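Local coordinates for Ice-binding protein (PDB 5UYT) that probably binds ice and restrains its growth, as a bacterial antifreeze protein with two ice-binding-like regions built as right-handed beta-helices, at residues 166-169 with 170-173; 258-261 with 262-266; 396-399 with 400-404. All coordinates share one frame; numbering follows the deposited sequence.

Contact 1. Residues 166-169 with 170-173; sequences VVAN and NAAI
Ala168 CB rests against the side of Ile173, with CG1 of the isoleucine 3.7 Å from that methyl. Ile173 reaches back over the turn because its CG1 lies opposite its own carbonyl carbon (chi1 -56°) and the chain beyond is extended; this brings CD1 to 4.1 Å from Val166 O. The same Ala168 CB faces Ala171, 3.8 Å from the carbonyl atom Ala171 O and 4.4 Å from Ala171 CB, so this one methyl meets both Ile173 and Ala171 inside the bend. At the apex Asn169 and Asn170 lie side by side and point the same way, their amide planes 37° apart. Asn170 OD1 stands 3.7 Å from Asn169 OD1 and 3.8 Å from Asn169 ND2, which is proximity and no bond. Asn170 has backbone angles of the left-handed region, and the chain directions before and after it differ by 148°, a near reversal.

The polar atoms are held from the coils before and after: Thr188 OG1 of the following coil bonds both Asn169 OD1 and the backbone N of Asn170, Ser187 OG of that coil donates to Ala171 O, and Glu151 OE1 of the preceding one takes Asn169 ND2. Val154 touches Val166, Ala168 and Ile173 on the inner side, and Val167 points away from the bend onto helix 55-73.

The turn carries strand 165-168 to strand 173-175 on another face of the solenoid. Its chemistry is divided: aliphatic groups fill the inside, while the Asn169 amide, partnered at both OD1 and ND2, probably has its rotation fixed by neighbouring coils.

Contact 2. Residues 258-261 with 262-266; sequences DNVN and GTIHS
Gly262 follows Asn261, the centre of an inverse gamma turn, with a phi near 153° that few residues other than glycine adopt. A beta carbon added there would fall 2.6 Å from Asn261 O, a clash, which explains the bare alpha carbon. This corner belongs to a coil of the right-handed beta-helix and joins strand 260-261 to the weakly bonded strand at about 264-265.

Inside the bend Val260 does the touching with both methyls. CG1, opposite its backbone N (chi1 171°), is laid against the peptide that follows the glycine, 3.7 Å from Gly262 C. CG2 turns to the far arm and meets the isoleucine's flank, 4.0 Å from Ile264 CG1 and equally near its CD1, the two side chains running at a slant to one another. With an alanine in place of Val260 both methyls go, which would probably open a gap beside the Gly262 carbonyl and leave the Ile264 flank without its apolar partner. Val260 is buried and also packs on Val241 of the adjacent coil.

Past the bend, Asp244 steadies the second arm: its OD1 accepts the backbone N of Thr263, and its OD2 bonds His265 NE2. Asp269 OD2 takes the other ring nitrogen, ND1, so the imidazole is pinned at both ends and its rotation is set; two carboxylates so placed would probably favour a doubly protonated, charged ring. One face of that ring carries the Thr263 methyl, CG2, 3.8 Å above the plane of His265 and displaced toward the rim.

Contact 3. Residues 396-399 with 400-404; sequences VEIE and GRVLS
Arg401, whose backbone N lies 3.7 Å from Ile398 CG2, turns its side chain away from that isoleucine, and its NH2 is gripped twice, by Val222 O and, weakly, by Thr419 O. NE is bonded to Tyr224 O and NH1 to Ser382 OG. These bonds, two of them to the neighbouring Val222 and Tyr224, probably fix the rotation of the group; three of its four acceptors, one of them weak, are backbone carbonyls.

The opposite side of the corner is aliphatic. Ile398 CD1 meets Val402 CG2 at 3.7 Å, the two side chains crossing at about a right angle. Ile398 CG2, opposite its backbone N, sits over the turn itself, 3.6 Å from Gly400 C. The second torsion of Ile398 (chi2 140°) falls well short of fully extended, a twist that accompanies the placing of CD1 beside the valine. Ile392 of strand 390-392 touches both residues.

Gly400 makes the bend possible: its backbone angles would bring a beta carbon to 2.4 Å from Glu399 O, an impossible clash. Glu399 points away, its CB 3.6 Å from Gly400 N.

The chain turns a corner at 399-400, so the strands before and after lie on different faces of the beta-helix. The chemistry implies aliphatic contact within the corner and, on the side turned from it, a buried guanidinium whose charge is probably spread over neutral oxygen acceptors.

In the fold
From the N terminus the chain first meets contact 1, a bend in the first ice-binding-like range between strands 165-168 and 173-175. In the second range contact 2 turns strand 260-261 into 264-265, and contact 3 is a corner within strand 397-404. All three are local and come in series without nesting or crossing. Contact 1 lies across the chain's centre, its own centre about 62 Å from that of contact 2 and about 47 Å from that of contact 3. Contacts 2 and 3, centres about 15 Å apart, are linked by parallel pairing through strands 397-404, 224-228, 244-247 and 264-265, though the two contacts themselves do not touch, their nearest atoms being about 11 Å apart.

Contact 1. Residues 166-169 with 170-173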
loop_
_atom_site.group_PDB
_atom_site.type_symbol
_atom_site.label_atom_id
_atom_site.label_comp_id
_atom_site.label_asym_id
_atom_site.label_seq_id
_atom_site.Cartn_x
_atom_site.Cartn_y
_atom_site.Cartn_z
ATOM N N VAL A 166 -16.907 10.446 -4.955
ATOM C CA VAL A 166 -18.332 10.154 -5.163
ATOM C C VAL A 166 -19.003 10.470 -3.842
ATOM O O VAL A 166 -18.780 9.757 -2.872
ATOM C CB VAL A 166 -18.571 8.664 -5.540
ATOM C CG1 VAL A 166 -20.083 8.374 -5.632
ATOM C CG2 VAL A 166 -17.832 8.325 -6.838
ATOM N N VAL A 167 -19.781 11.557 -3.800
ATOM C CA VAL A 167 -20.428 12.011 -2.576
ATOM C C VAL A 167 -21.927 11.747 -2.692
ATOM O O VAL A 167 -22.638 12.450 -3.421
ATOM C CB VAL A 167 -20.208 13.531 -2.323
ATOM C CG1 VAL A 167 -20.944 13.998 -1.063
ATOM C CG2 VAL A 167 -18.730 13.855 -2.239
ATOM N N ALA A 168 -22.407 10.740 -1.966
ATOM C CA ALA A 168 -23.830 10.421 -1.981
ATOM C C ALA A 168 -24.474 11.122 -0.806
ATOM O O ALA A 168 -24.083 10.897 0.337
ATOM C CB ALA A 168 -24.045 8.914 -1.894
ATOM N N ASN A 169 -25.457 11.990 -1.084
ATOM C CA ASN A 169 -26.140 12.714 -0.040
ATOM C C ASN A 169 -27.390 11.974 0.397
ATOM O O ASN A 169 -28.329 11.804 -0.403
ATOM C CB ASN A 169 -26.555 14.110 -0.536
ATOM C CG ASN A 169 -26.994 15.020 0.588
ATOM O OD1 ASN A 169 -26.417 14.993 1.674
ATOM N ND2 ASN A 169 -28.032 15.839 0.337
ATOM N N ASN A 170 -27.410 11.568 1.665
ATOM C CA ASN A 170 -28.544 10.842 2.246
ATOM C C ASN A 170 -28.942 9.658 1.381
ATOM O O ASN A 170 -30.126 9.431 1.120
ATOM C CB ASN A 170 -29.730 11.773 2.503
ATOM C CG ASN A 170 -29.372 12.884 3.459
ATOM O OD1 ASN A 170 -29.680 14.031 3.208
ATOM N ND2 ASN A 170 -28.688 12.549 4.547
ATOM N N ALA A 171 -27.925 8.911 0.936
ATOM C CA ALA A 171 -28.123 7.686 0.155
ATOM C C ALA A 171 -26.977 6.703 0.338
ATOM O O ALA A 171 -25.899 7.079 0.805
ATOM C CB ALA A 171 -28.280 8.017 -1.328
ATOM N N ALA A 172 -27.223 5.447 -0.034
ATOM C CA ALA A 172 -26.197 4.393 0.042
ATOM C C ALA A 172 -25.293 4.394 -1.195
ATOM O O ALA A 172 -25.600 5.036 -2.219
ATOM C CB ALA A 172 -26.860 3.024 0.234
ATOM N N ILE A 173 -24.166 3.699 -1.075
ATOM C CA ILE A 173 -23.264 3.464 -2.190
ATOM C C ILE A 173 -23.021 1.966 -2.298
ATOM O O ILE A 173 -22.711 1.311 -1.300
ATOM C CB ILE A 173 -21.909 4.196 -2.003
ATOM C CG1 ILE A 173 -22.152 5.700 -1.791
ATOM C CG2 ILE A 173 -20.988 3.937 -3.222
ATOM C CD1 ILE A 173 -20.889 6.496 -1.484
#

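Contact 2. Residues 258-261 with 262-266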
loop_
_atom_site.group_PDB
_atom_site.type_symbol
_atom_site.label_atom_id
_atom_site.label_comp_id
_atom_site.label_asym_id
_atom_site.label_seq_id
_atom_site.Cartn_x
_atom_site.Cartn_y
_atom_site.Cartn_z
ATOM N N ASP A 258 34.868 -17.466 -4.969
ATOM C CA ASP A 258 34.805 -16.813 -6.290
ATOM C C ASP A 258 33.376 -16.426 -6.714
ATOM O O ASP A 258 33.202 -15.738 -7.722
ATOM C CB ASP A 258 35.462 -17.722 -7.353
ATOM C CG ASP A 258 36.976 -17.799 -7.215
ATOM O OD1 ASP A 258 37.560 -17.053 -6.413
ATOM O OD2 ASP A 258 37.581 -18.653 -7.906
ATOM N N ASN A 259 32.380 -16.864 -5.939
ATOM C CA ASN A 259 31.006 -16.521 -6.221
ATOM C C ASN A 259 30.536 -15.386 -5.328
ATOM O O ASN A 259 29.351 -15.049 -5.364
ATOM C CB ASN A 259 30.076 -17.715 -5.946
ATOM C CG ASN A 259 30.231 -18.830 -6.963
ATOM O OD1 ASN A 259 31.129 -18.789 -7.815
ATOM N ND2 ASN A 259 29.299 -19.829 -6.914
ATOM N N VAL A 260 31.441 -14.820 -4.521
ATOM C CA VAL A 260 31.039 -13.769 -3.567
ATOM C C VAL A 260 31.849 -12.525 -3.899
ATOM O O VAL A 260 33.084 -12.524 -3.791
ATOM C CB VAL A 260 31.249 -14.204 -2.088
ATOM C CG1 VAL A 260 31.027 -13.009 -1.132
ATOM C CG2 VAL A 260 30.350 -15.396 -1.731
ATOM N N ASN A 261 31.156 -11.489 -4.375
ATOM C CA ASN A 261 31.766 -10.189 -4.640
ATOM C C ASN A 261 31.739 -9.463 -3.297
ATOM O O ASN A 261 30.834 -8.656 -3.019
ATOM C CB ASN A 261 30.973 -9.399 -5.691
ATOM C CG ASN A 261 31.585 -8.028 -5.964
ATOM O OD1 ASN A 261 32.764 -7.752 -5.599
ATOM N ND2 ASN A 261 30.789 -7.129 -6.556
ATOM N N GLY A 262 32.739 -9.763 -2.478
ATOM C CA GLY A 262 32.673 -9.420 -1.047
ATOM C C GLY A 262 33.536 -10.401 -0.272
ATOM O O GLY A 262 34.263 -11.200 -0.875
ATOM N N THR A 263 33.492 -10.317 1.053
ATOM C CA THR A 263 34.335 -11.181 1.889
ATOM C C THR A 263 33.509 -12.192 2.634
ATOM O O THR A 263 32.524 -11.815 3.290
ATOM C CB THR A 263 35.120 -10.329 2.905
ATOM O OG1 THR A 263 35.982 -9.449 2.171
ATOM C CG2 THR A 263 35.998 -11.220 3.832
ATOM N N ILE A 264 33.936 -13.461 2.567
ATOM C CA ILE A 264 33.321 -14.495 3.433
ATOM C C ILE A 264 34.104 -14.500 4.735
ATOM O O ILE A 264 35.347 -14.685 4.710
ATOM C CB ILE A 264 33.431 -15.901 2.804
ATOM C CG1 ILE A 264 32.658 -15.976 1.475
ATOM C CG2 ILE A 264 32.992 -17.004 3.786
ATOM C CD1 ILE A 264 33.133 -17.147 0.589
ATOM N N HIS A 265 33.420 -14.285 5.859
ATOM C CA HIS A 265 34.055 -14.357 7.161
ATOM C C HIS A 265 33.809 -15.771 7.653
ATOM O O HIS A 265 32.708 -16.064 8.166
ATOM C CB HIS A 265 33.473 -13.286 8.091
ATOM C CG HIS A 265 33.613 -11.898 7.539
ATOM N ND1 HIS A 265 34.583 -11.017 7.981
ATOM C CD2 HIS A 265 32.940 -11.259 6.549
ATOM C CE1 HIS A 265 34.482 -9.880 7.306
ATOM N NE2 HIS A 265 33.497 -10.006 6.423
ATOM N N SER A 266 34.796 -16.656 7.467
ATOM C CA SER A 266 34.586 -18.110 7.760
ATOM C C SER A 266 34.357 -18.380 9.246
ATOM O O SER A 266 33.748 -19.375 9.632
ATOM C CB SER A 266 35.798 -18.944 7.314
ATOM O OG SER A 266 35.855 -18.894 5.898
#

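Contact 3. Residues 396-399 with 400-404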
loop_
_atom_site.group_PDB
_atom_site.type_symbol
_atom_site.label_atom_id
_atom_site.label_comp_id
_atom_site.label_asym_id
_atom_site.label_seq_id
_atom_site.Cartn_x
_atom_site.Cartn_y
_atom_site.Cartn_z
ATOM N N VAL A 396 15.918 -18.412 -4.536
ATOM C CA VAL A 396 15.499 -17.102 -4.008
ATOM C C VAL A 396 16.461 -16.022 -4.524
ATOM O O VAL A 396 17.695 -16.268 -4.579
ATOM C CB VAL A 396 15.473 -17.134 -2.468
ATOM C CG1 VAL A 396 15.389 -15.692 -1.909
ATOM C CG2 VAL A 396 14.257 -17.923 -1.986
ATOM N N GLU A 397 15.901 -14.855 -4.892
ATOM C CA GLU A 397 16.716 -13.690 -5.277
ATOM C C GLU A 397 16.443 -12.653 -4.210
ATOM O O GLU A 397 15.274 -12.413 -3.863
ATOM C CB GLU A 397 16.256 -13.163 -6.648
ATOM C CG GLU A 397 16.503 -14.191 -7.756
ATOM C CD GLU A 397 15.928 -13.786 -9.109
ATOM O OE1 GLU A 397 15.335 -12.705 -9.210
ATOM O OE2 GLU A 397 16.100 -14.574 -10.062
ATOM N N ILE A 398 17.506 -12.062 -3.663
ATOM C CA ILE A 398 17.384 -10.981 -2.674
ATOM C C ILE A 398 18.096 -9.720 -3.219
ATOM O O ILE A 398 19.265 -9.776 -3.648
ATOM C CB ILE A 398 18.046 -11.410 -1.328
ATOM C CG1 ILE A 398 17.168 -12.464 -0.601
ATOM C CG2 ILE A 398 18.305 -10.215 -0.380
ATOM C CD1 ILE A 398 18.044 -13.523 0.031
ATOM N N GLU A 399 17.366 -8.607 -3.257
ATOM C CA GLU A 399 17.964 -7.291 -3.495
ATOM C C GLU A 399 17.822 -6.610 -2.146
ATOM O O GLU A 399 16.742 -6.119 -1.784
ATOM C CB GLU A 399 17.213 -6.542 -4.591
ATOM C CG GLU A 399 17.746 -5.182 -4.962
ATOM C CD GLU A 399 16.847 -4.462 -5.965
ATOM O OE1 GLU A 399 15.878 -5.104 -6.465
ATOM O OE2 GLU A 399 17.121 -3.259 -6.290
ATOM N N GLY A 400 18.907 -6.632 -1.383
ATOM C CA GLY A 400 18.841 -6.159 0.009
ATOM C C GLY A 400 19.709 -7.084 0.843
ATOM O O GLY A 400 20.808 -7.396 0.459
ATOM N N ARG A 401 19.208 -7.515 2.007
ATOM C CA ARG A 401 20.009 -8.363 2.894
ATOM C C ARG A 401 19.112 -9.165 3.799
ATOM O O ARG A 401 17.988 -8.779 4.053
ATOM C CB ARG A 401 21.059 -7.585 3.718
ATOM C CG ARG A 401 20.598 -6.294 4.339
ATOM C CD ARG A 401 21.783 -5.468 4.909
ATOM N NE ARG A 401 22.635 -4.775 3.916
ATOM C CZ ARG A 401 22.267 -3.711 3.197
ATOM N NH1 ARG A 401 21.017 -3.167 3.294
ATOM N NH2 ARG A 401 23.143 -3.141 2.370
ATOM N N VAL A 402 19.625 -10.294 4.282
ATOM C CA VAL A 402 18.877 -11.066 5.271
ATOM C C VAL A 402 19.783 -11.271 6.487
ATOM O O VAL A 402 20.882 -11.817 6.359
ATOM C CB VAL A 402 18.496 -12.425 4.690
ATOM C CG1 VAL A 402 17.823 -13.240 5.780
ATOM C CG2 VAL A 402 17.541 -12.241 3.487
ATOM N N LEU A 403 19.330 -10.779 7.640
ATOM C CA LEU A 403 20.138 -10.661 8.832
ATOM C C LEU A 403 19.325 -11.284 9.966
ATOM O O LEU A 403 18.109 -11.226 9.922
ATOM C CB LEU A 403 20.411 -9.172 9.175
ATOM C CG LEU A 403 20.780 -8.304 7.946
ATOM C CD1 LEU A 403 20.823 -6.859 8.370
ATOM C CD2 LEU A 403 22.175 -8.688 7.474
ATOM N N SER A 404 19.982 -11.897 10.942
ATOM C CA SER A 404 19.277 -12.305 12.157
ATOM C C SER A 404 20.151 -11.990 13.329
ATOM O O SER A 404 21.366 -12.273 13.310
ATOM C CB SER A 404 18.940 -13.809 12.218
ATOM O OG SER A 404 18.259 -14.061 13.466
#